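Local coordinates for protein laccase (Uncultured bacterium, PDB 4F7K) that probably catalyses the oxidation of phenolic substrates with reduction of oxygen to water, as a secreted bacterial laccase of the multicopper oxidase family, at residues Leu6-Val11 against Asn51-Gly56; Val199-Val204 against Ala233-Asp238; Arg348-Ile353 against Val378-Thr383. One frame throughout, in Å; residues are numbered along the deposited sequence.

Contact 1 of 3, residues Leu6-Val11 against Asn51-Gly56; sequences LVAQPV and NQIGEG
Gln-52 meets Ala-8 through a backbone hydrogen bond, its N donating to Ala-8 O over 2.8 Å. One residue earlier, Asn-51 pairs with Ala-8 in a parallel bridge, and both side chains lie on the same face of the sheet.

A second group of bonds lies within 51-56 and shapes the loop that leaves this bridge. Asn-51 forms an Asx turn, OD1 accepting from the backbone N of Ile-53 at 3.0 Å. On the other arm of the amide, ND2 donates to Glu-55 O at 2.7 Å, with that oxygen almost in the amide plane. Since ND2 also reaches Val-81 O, both ends of the group are engaged and its rotation is fixed.

Apolar contacts flank the backbone bond. Ile-53 sets CG2 against Ala-8 CB at 3.7 Å, and the same methyl rests against the carbonyl group of Ala-8. Gln-52 has CG beside its backbone N (chi1 -57°), which brings CG to 3.5 Å from Val-7 CG1; the extended chain beyond runs obliquely over Val-7. The aliphatic part of Gln-9 lies alongside that of Gln-52, the two pointing the same way. CD of Pro-10 stands 3.4 Å from Gln-52 O.

Strand 4-13 runs between strands 23-28 and 44-51, as expected of a cupredoxin-like beta sandwich, and this contact marks where its parallel partner gives way to a loop leading to strand 59-62. Leu-26 touches Ile-53 and Phe-28 touches Ala-8, both from strand 23-28, while Phe-49 of strand 44-51 and Leu-115 of a loop also pack on Ala-8.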
loop_
_atom_site.group_PDB
_atom_site.type_symbol
_atom_site.label_atom_id
_atom_site.label_comp_id
_atom_site.label_asym_id
_atom_site.label_seq_id
_atom_site.Cartn_x
_atom_site.Cartn_y
_atom_site.Cartn_z
ATOM N N LEU A 6 -7.445 -11.806 -13.893
ATOM C CA LEU A 6 -6.487 -11.733 -12.808
ATOM C C LEU A 6 -6.478 -13.095 -12.122
ATOM O O LEU A 6 -7.393 -13.420 -11.343
ATOM C CB LEU A 6 -6.871 -10.636 -11.823
ATOM C CG LEU A 6 -5.932 -10.366 -10.660
ATOM C CD1 LEU A 6 -4.527 -9.872 -11.121
ATOM C CD2 LEU A 6 -6.575 -9.367 -9.726
ATOM N N VAL A 7 -5.475 -13.911 -12.453
ATOM C CA VAL A 7 -5.484 -15.294 -12.017
ATOM C C VAL A 7 -4.544 -15.480 -10.854
ATOM O O VAL A 7 -3.345 -15.333 -11.025
ATOM C CB VAL A 7 -5.109 -16.286 -13.148
ATOM C CG1 VAL A 7 -5.452 -17.709 -12.715
ATOM C CG2 VAL A 7 -5.856 -15.933 -14.488
ATOM N N ALA A 8 -5.095 -15.758 -9.676
ATOM C CA ALA A 8 -4.282 -16.131 -8.515
ATOM C C ALA A 8 -3.790 -17.583 -8.746
ATOM O O ALA A 8 -4.607 -18.490 -8.945
ATOM C CB ALA A 8 -5.095 -15.982 -7.205
ATOM N N GLN A 9 -2.474 -17.786 -8.833
ATOM C CA GLN A 9 -1.925 -19.120 -9.150
ATOM C C GLN A 9 -0.517 -19.364 -8.597
ATOM O O GLN A 9 0.165 -18.423 -8.223
ATOM C CB GLN A 9 -1.896 -19.354 -10.676
ATOM C CG GLN A 9 -1.168 -18.184 -11.397
ATOM C CD GLN A 9 -1.301 -18.220 -12.871
ATOM O OE1 GLN A 9 -1.962 -19.112 -13.446
ATOM N NE2 GLN A 9 -0.671 -17.274 -13.515
ATOM N N PRO A 10 -0.057 -20.646 -8.596
ATOM C CA PRO A 10 1.358 -20.855 -8.250
ATOM C C PRO A 10 2.261 -20.196 -9.291
ATOM O O PRO A 10 1.985 -20.248 -10.477
ATOM C CB PRO A 10 1.538 -22.376 -8.296
ATOM C CG PRO A 10 0.076 -22.934 -8.108
ATOM C CD PRO A 10 -0.794 -21.899 -8.828
ATOM N N VAL A 11 3.361 -19.618 -8.852
ATOM C CA VAL A 11 4.258 -18.925 -9.746
ATOM C C VAL A 11 5.637 -19.060 -9.135
ATOM O O VAL A 11 5.779 -19.623 -8.041
ATOM C CB VAL A 11 3.900 -17.416 -9.747
ATOM C CG1 VAL A 11 2.402 -17.218 -10.177
ATOM C CG2 VAL A 11 4.207 -16.807 -8.319
ATOM N N ASN A 51 -9.624 -18.005 -9.295
ATOM C CA ASN A 51 -8.943 -18.667 -8.174
ATOM C C ASN A 51 -8.291 -20.003 -8.576
ATOM O O ASN A 51 -8.979 -21.031 -8.684
ATOM C CB ASN A 51 -9.949 -18.853 -7.035
ATOM C CG ASN A 51 -9.334 -19.445 -5.780
ATOM O OD1 ASN A 51 -8.241 -20.018 -5.801
ATOM N ND2 ASN A 51 -10.066 -19.340 -4.670
ATOM N N GLN A 52 -6.980 -19.986 -8.830
ATOM C CA GLN A 52 -6.229 -21.239 -9.089
ATOM C C GLN A 52 -5.246 -21.563 -7.953
ATOM O O GLN A 52 -4.143 -22.049 -8.203
ATOM C CB GLN A 52 -5.458 -21.200 -10.421
ATOM C CG GLN A 52 -6.327 -20.929 -11.650
ATOM C CD GLN A 52 -5.563 -21.065 -12.970
ATOM O OE1 GLN A 52 -4.322 -21.064 -13.007
ATOM N NE2 GLN A 52 -6.302 -21.176 -14.060
ATOM N N ILE A 53 -5.630 -21.296 -6.711
ATOM C CA ILE A 53 -4.685 -21.504 -5.620
ATOM C C ILE A 53 -5.087 -22.616 -4.664
ATOM O O ILE A 53 -4.362 -22.884 -3.692
ATOM C CB ILE A 53 -4.367 -20.202 -4.814
ATOM C CG1 ILE A 53 -5.580 -19.753 -3.994
ATOM C CG2 ILE A 53 -3.789 -19.113 -5.738
ATOM C CD1 ILE A 53 -5.317 -18.594 -3.057
ATOM N N GLY A 54 -6.228 -23.251 -4.931
ATOM C CA GLY A 54 -6.614 -24.446 -4.199
ATOM C C GLY A 54 -7.342 -24.159 -2.898
ATOM O O GLY A 54 -7.710 -25.093 -2.192
ATOM N N GLU A 55 -7.574 -22.882 -2.582
ATOM C CA GLU A 55 -8.298 -22.536 -1.360
ATOM C C GLU A 55 -9.132 -21.271 -1.560
ATOM O O GLU A 55 -8.934 -20.580 -2.527
ATOM C CB GLU A 55 -7.335 -22.424 -0.152
ATOM C CG GLU A 55 -6.210 -21.462 -0.338
ATOM C CD GLU A 55 -5.166 -21.524 0.762
ATOM O OE1 GLU A 55 -4.992 -20.498 1.460
ATOM O OE2 GLU A 55 -4.505 -22.584 0.930
ATOM N N GLY A 56 -10.111 -21.040 -0.680
ATOM C CA GLY A 56 -10.963 -19.858 -0.688
ATOM C C GLY A 56 -10.117 -18.598 -0.827
ATOM O O GLY A 56 -9.001 -18.546 -0.322
#

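Contact 2 of 3, residues Val199-Val204 against Ala233-Asp238; sequences VELEGV and ADIIAD
Leu-201 and Ile-235 reach toward each other tip to tip from backbones that stand well apart, their CA atoms separated by 9.7 Å. Leu-201 is turned off the staggered positions at its first torsion (chi1 -97°), and its CD2, anti to CA, forms the leading end. Ile-235 answers with two methyls: CG2 is anti to the backbone N, and CD1 ends an extended arm (chi2 150°). CD2 of Leu-201 meets both, lying 3.8 Å from CG2 of Ile-235 and equally far from its CD1.

Where the backbones draw together, the side chains are shorter. Val-204 puts CG1 anti to its carbonyl carbon (chi1 -65°), leaving CG2 between the backbone N and the carbonyl carbon, 4.0 Å from Ala-237 CB. The branch point itself is closer, with Val-204 CB 3.8 Å from Ala-237 CB. Beside them, Val-204 CA approaches Asp-238 O at 3.2 Å in a CA-H...O contact. The CB of Asp-238 points away from this meeting, and its carboxylate forms a salt bridge with Arg-183.

Gly-203, with its positive phi, forms the bend at which the chain leaves strand 197-202 and enters strand 204-211. Leu-186 and Phe-247 also pack on Leu-201, Leu-188 on Ile-235 and Ile-245 on Val-204. Leu-201 reaches Ile-235 from the four-stranded sheet across the sandwich, whereas Val-204 already lies beside 232-239 in the six-stranded sheet, at the corner where the chain changes sheets; such a buried interface is expected of a cupredoxin-like domain in a multicopper oxidase.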
loop_
_atom_site.group_PDB
_atom_site.type_symbol
_atom_site.label_atom_id
_atom_site.label_comp_id
_atom_site.label_asym_id
_atom_site.label_seq_id
_atom_site.Cartn_x
_atom_site.Cartn_y
_atom_site.Cartn_z
ATOM N N VAL A 199 12.607 4.733 4.978
ATOM C CA VAL A 199 13.204 4.675 3.657
ATOM C C VAL A 199 13.931 5.972 3.342
ATOM O O VAL A 199 13.297 7.020 3.202
ATOM C CB VAL A 199 12.180 4.417 2.544
ATOM C CG1 VAL A 199 12.911 4.226 1.213
ATOM C CG2 VAL A 199 11.306 3.177 2.875
ATOM N N GLU A 200 15.249 5.875 3.201
ATOM C CA GLU A 200 16.068 7.008 2.750
ATOM C C GLU A 200 16.332 6.919 1.250
ATOM O O GLU A 200 16.771 5.874 0.737
ATOM C CB GLU A 200 17.385 7.054 3.503
ATOM C CG GLU A 200 17.256 7.512 4.929
ATOM C CD GLU A 200 16.614 8.908 5.077
ATOM O OE1 GLU A 200 16.826 9.785 4.203
ATOM O OE2 GLU A 200 15.896 9.128 6.086
ATOM N N LEU A 201 16.031 8.000 0.540
ATOM C CA LEU A 201 16.365 8.075 -0.880
ATOM C C LEU A 201 17.744 8.613 -1.080
ATOM O O LEU A 201 18.108 9.592 -0.457
ATOM C CB LEU A 201 15.393 8.957 -1.626
ATOM C CG LEU A 201 14.273 8.226 -2.332
ATOM C CD1 LEU A 201 13.479 7.435 -1.372
ATOM C CD2 LEU A 201 13.415 9.271 -2.969
ATOM N N GLU A 202 18.519 7.990 -1.958
ATOM C CA GLU A 202 19.828 8.547 -2.345
ATOM C C GLU A 202 19.931 8.783 -3.841
ATOM O O GLU A 202 19.277 8.095 -4.619
ATOM C CB GLU A 202 20.956 7.650 -1.859
ATOM C CG GLU A 202 21.037 7.619 -0.335
ATOM C CD GLU A 202 22.167 6.785 0.182
ATOM O OE1 GLU A 202 22.971 6.264 -0.624
ATOM O OE2 GLU A 202 22.248 6.653 1.417
ATOM N N GLY A 203 20.722 9.794 -4.228
ATOM C CA GLY A 203 20.981 10.111 -5.643
ATOM C C GLY A 203 19.916 10.931 -6.342
ATOM O O GLY A 203 19.986 11.145 -7.543
ATOM N N VAL A 204 18.918 11.384 -5.595
ATOM C CA VAL A 204 17.855 12.186 -6.173
ATOM C C VAL A 204 17.528 13.338 -5.255
ATOM O O VAL A 204 17.824 13.291 -4.057
ATOM C CB VAL A 204 16.529 11.397 -6.429
ATOM C CG1 VAL A 204 16.721 10.318 -7.467
ATOM C CG2 VAL A 204 15.970 10.842 -5.131
ATOM N N ALA A 233 3.935 6.297 -0.430
ATOM C CA ALA A 233 4.292 7.688 -0.592
ATOM C C ALA A 233 4.719 7.896 -2.033
ATOM O O ALA A 233 5.469 7.091 -2.559
ATOM C CB ALA A 233 5.380 8.121 0.362
ATOM N N ASP A 234 4.217 8.958 -2.664
ATOM C CA ASP A 234 4.686 9.357 -3.999
ATOM C C ASP A 234 5.807 10.405 -3.885
ATOM O O ASP A 234 5.698 11.365 -3.151
ATOM C CB ASP A 234 3.531 9.941 -4.847
ATOM C CG ASP A 234 2.775 8.884 -5.642
ATOM O OD1 ASP A 234 2.843 7.669 -5.305
ATOM O OD2 ASP A 234 2.111 9.259 -6.636
ATOM N N ILE A 235 6.874 10.221 -4.642
ATOM C CA ILE A 235 7.982 11.147 -4.643
ATOM C C ILE A 235 8.259 11.615 -6.067
ATOM O O ILE A 235 8.366 10.815 -6.996
ATOM C CB ILE A 235 9.240 10.531 -4.009
ATOM C CG1 ILE A 235 9.095 10.558 -2.478
ATOM C CG2 ILE A 235 10.512 11.270 -4.444
ATOM C CD1 ILE A 235 9.784 9.488 -1.765
ATOM N N ILE A 236 8.343 12.936 -6.247
ATOM C CA ILE A 236 8.880 13.398 -7.493
ATOM C C ILE A 236 10.228 14.023 -7.188
ATOM O O ILE A 236 10.363 14.815 -6.262
ATOM C CB ILE A 236 7.905 14.346 -8.215
ATOM C CG1 ILE A 236 6.690 13.532 -8.693
ATOM C CG2 ILE A 236 8.605 15.046 -9.363
ATOM C CD1 ILE A 236 5.444 14.410 -8.991
ATOM N N ALA A 237 11.226 13.653 -7.974
ATOM C CA ALA A 237 12.564 14.116 -7.742
ATOM C C ALA A 237 13.349 14.089 -9.037
ATOM O O ALA A 237 12.957 13.426 -10.006
ATOM C CB ALA A 237 13.245 13.259 -6.669
ATOM N N ASP A 238 14.444 14.848 -9.048
ATOM C CA ASP A 238 15.349 14.909 -10.177
ATOM C C ASP A 238 16.552 14.044 -9.859
ATOM O O ASP A 238 17.027 14.018 -8.708
ATOM C CB ASP A 238 15.804 16.354 -10.410
ATOM C CG ASP A 238 14.652 17.287 -10.811
ATOM O OD1 ASP A 238 13.891 16.955 -11.746
ATOM O OD2 ASP A 238 14.521 18.367 -10.187
#

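Contact 3 of 3, residues Arg348-Ile353 against Val378-Thr383; sequences RFPHGI and VDAGET
The imidazole of His-351, whose backbone is paired with Val-378, has Phe-349 O at its edge, near the ring plane. ND1 donates to that oxygen over 3.0 Å, standing above the carbonyl plane. Met-402, Leu-296 and Asn-345 also touch the His-351 side chain, and the ring of Phe-349 meets His-405 edge to face.

His-351 and Val-378 form an antiparallel hydrogen-bonded pair: His-351 N donates to Val-378 O at 3.1 Å, and Val-378 N to His-351 O at 3.0 Å. Beyond it, Ala-380 sets CB 3.3 Å from Arg-348 O. Asp-379 lies alongside Pro-350, its OD1 accepting from Ala-380 N (2.8 Å) through the anti lone pair. An alanine in place of Asp-379 would probably leave Ala-380 N without this acceptor and open a gap beside the proline ring.

A type II turn from Asp-379 to Glu-382, with Gly-381 at positive phi, carries the chain between strands 375-378 and 383-390, which lie in different sheets. The sequence beginning at His-351 is consistent with the His-x-x-His-x-His signature of multicopper oxidases, which in relatives supplies copper ligands.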
loop_
_atom_site.group_PDB
_atom_site.type_symbol
_atom_site.label_atom_id
_atom_site.label_comp_id
_atom_site.label_asym_id
_atom_site.label_seq_id
_atom_site.Cartn_x
_atom_site.Cartn_y
_atom_site.Cartn_z
ATOM N N ARG A 348 2.533 -4.759 23.769
ATOM C CA ARG A 348 3.975 -4.508 23.478
ATOM C C ARG A 348 4.365 -4.429 21.989
ATOM O O ARG A 348 5.519 -4.140 21.644
ATOM C CB ARG A 348 4.845 -5.546 24.179
ATOM C CG ARG A 348 4.733 -5.512 25.698
ATOM C CD ARG A 348 5.211 -6.835 26.296
ATOM N NE ARG A 348 6.604 -7.132 25.957
ATOM C CZ ARG A 348 7.660 -6.466 26.436
ATOM N NH1 ARG A 348 7.506 -5.446 27.274
ATOM N NH2 ARG A 348 8.885 -6.816 26.075
ATOM N N PHE A 349 3.389 -4.637 21.109
ATOM C CA PHE A 349 3.643 -4.637 19.676
ATOM C C PHE A 349 2.828 -3.587 18.922
ATOM O O PHE A 349 1.622 -3.398 19.193
ATOM C CB PHE A 349 3.444 -6.042 19.105
ATOM C CG PHE A 349 4.510 -7.004 19.523
ATOM C CD1 PHE A 349 5.602 -7.254 18.699
ATOM C CD2 PHE A 349 4.456 -7.629 20.765
ATOM C CE1 PHE A 349 6.618 -8.140 19.117
ATOM C CE2 PHE A 349 5.475 -8.516 21.179
ATOM C CZ PHE A 349 6.538 -8.763 20.352
ATOM N N PRO A 350 3.479 -2.885 17.989
ATOM C CA PRO A 350 2.791 -1.925 17.097
ATOM C C PRO A 350 1.732 -2.643 16.258
ATOM O O PRO A 350 1.935 -3.810 15.906
ATOM C CB PRO A 350 3.919 -1.423 16.189
ATOM C CG PRO A 350 4.992 -2.512 16.292
ATOM C CD PRO A 350 4.918 -2.991 17.681
ATOM N N HIS A 351 0.614 -1.968 15.998
ATOM C CA HIS A 351 -0.449 -2.513 15.189
ATOM C C HIS A 351 -0.628 -1.655 13.966
ATOM O O HIS A 351 -0.601 -0.428 14.074
ATOM C CB HIS A 351 -1.789 -2.483 15.925
ATOM C CG HIS A 351 -1.960 -3.565 16.936
ATOM N ND1 HIS A 351 -1.096 -3.729 18.000
ATOM C CD2 HIS A 351 -2.903 -4.529 17.060
ATOM C CE1 HIS A 351 -1.493 -4.756 18.735
ATOM N NE2 HIS A 351 -2.594 -5.253 18.195
ATOM N N GLY A 352 -0.791 -2.300 12.811
ATOM C CA GLY A 352 -1.164 -1.623 11.594
ATOM C C GLY A 352 -2.685 -1.530 11.518
ATOM O O GLY A 352 -3.387 -2.504 11.783
ATOM N N ILE A 353 -3.208 -0.382 11.174
ATOM C CA ILE A 353 -4.672 -0.189 11.186
ATOM C C ILE A 353 -5.155 0.252 9.827
ATOM O O ILE A 353 -4.742 1.292 9.344
ATOM C CB ILE A 353 -5.042 0.933 12.178
ATOM C CG1 ILE A 353 -4.393 0.656 13.553
ATOM C CG2 ILE A 353 -6.576 1.182 12.237
ATOM C CD1 ILE A 353 -5.270 -0.189 14.531
ATOM N N VAL A 378 -0.107 2.392 14.927
ATOM C CA VAL A 378 -0.134 2.799 16.329
ATOM C C VAL A 378 0.874 1.983 17.103
ATOM O O VAL A 378 0.692 0.780 17.323
ATOM C CB VAL A 378 -1.521 2.644 16.963
ATOM C CG1 VAL A 378 -1.512 3.151 18.417
ATOM C CG2 VAL A 378 -2.567 3.408 16.142
ATOM N N ASP A 379 1.944 2.651 17.519
ATOM C CA ASP A 379 2.983 1.975 18.250
ATOM C C ASP A 379 2.522 1.459 19.599
ATOM O O ASP A 379 1.479 1.871 20.124
ATOM C CB ASP A 379 4.238 2.831 18.370
ATOM C CG ASP A 379 5.516 2.012 18.141
ATOM O OD1 ASP A 379 5.727 0.954 18.822
ATOM O OD2 ASP A 379 6.295 2.429 17.248
ATOM N N ALA A 380 3.289 0.508 20.126
ATOM C CA ALA A 380 3.016 -0.163 21.397
ATOM C C ALA A 380 2.900 0.841 22.524
ATOM O O ALA A 380 3.721 1.746 22.633
ATOM C CB ALA A 380 4.142 -1.130 21.703
ATOM N N GLY A 381 1.891 0.668 23.374
ATOM C CA GLY A 381 1.648 1.584 24.495
ATOM C C GLY A 381 1.242 2.989 24.088
ATOM O O GLY A 381 1.297 3.915 24.895
ATOM N N GLU A 382 0.839 3.170 22.837
ATOM C CA GLU A 382 0.470 4.505 22.370
ATOM C C GLU A 382 -1.008 4.618 22.005
ATOM O O GLU A 382 -1.685 3.612 21.779
ATOM C CB GLU A 382 1.398 4.985 21.245
ATOM C CG GLU A 382 2.811 5.318 21.747
ATOM C CD GLU A 382 3.758 5.944 20.691
ATOM O OE1 GLU A 382 3.402 6.082 19.493
ATOM O OE2 GLU A 382 4.888 6.307 21.090
ATOM N N THR A 383 -1.505 5.849 22.017
ATOM C CA THR A 383 -2.865 6.153 21.588
ATOM C C THR A 383 -2.790 7.118 20.421
ATOM O O THR A 383 -2.042 8.082 20.475
ATOM C CB THR A 383 -3.665 6.780 22.737
ATOM O OG1 THR A 383 -3.983 5.758 23.688
ATOM C CG2 THR A 383 -4.957 7.412 22.243
#

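The three contacts illustrate how bonding chemistry follows position in a beta-sandwich protein. Contact 2 is buried and wholly apolar in its side-chain pairs, joining two sheets through Leu-201 and Ile-235 and, at Val-204, neighbouring strands of one sheet. Contacts 1 and 3 are partly buried; each sets a strand against a loop that continues from a neighbouring strand, and backbone hydrogen bonds carry the pairing. They differ in direction, contact 1 being parallel and contact 3 antiparallel, yet in both the side chain of a residue where the loop departs, Asn-51 or Asp-379, bonds to loop backbone. No strand is shared, and centres of contacts 1 and 2 lie 35 Å apart, on opposite sides of the chain's centre.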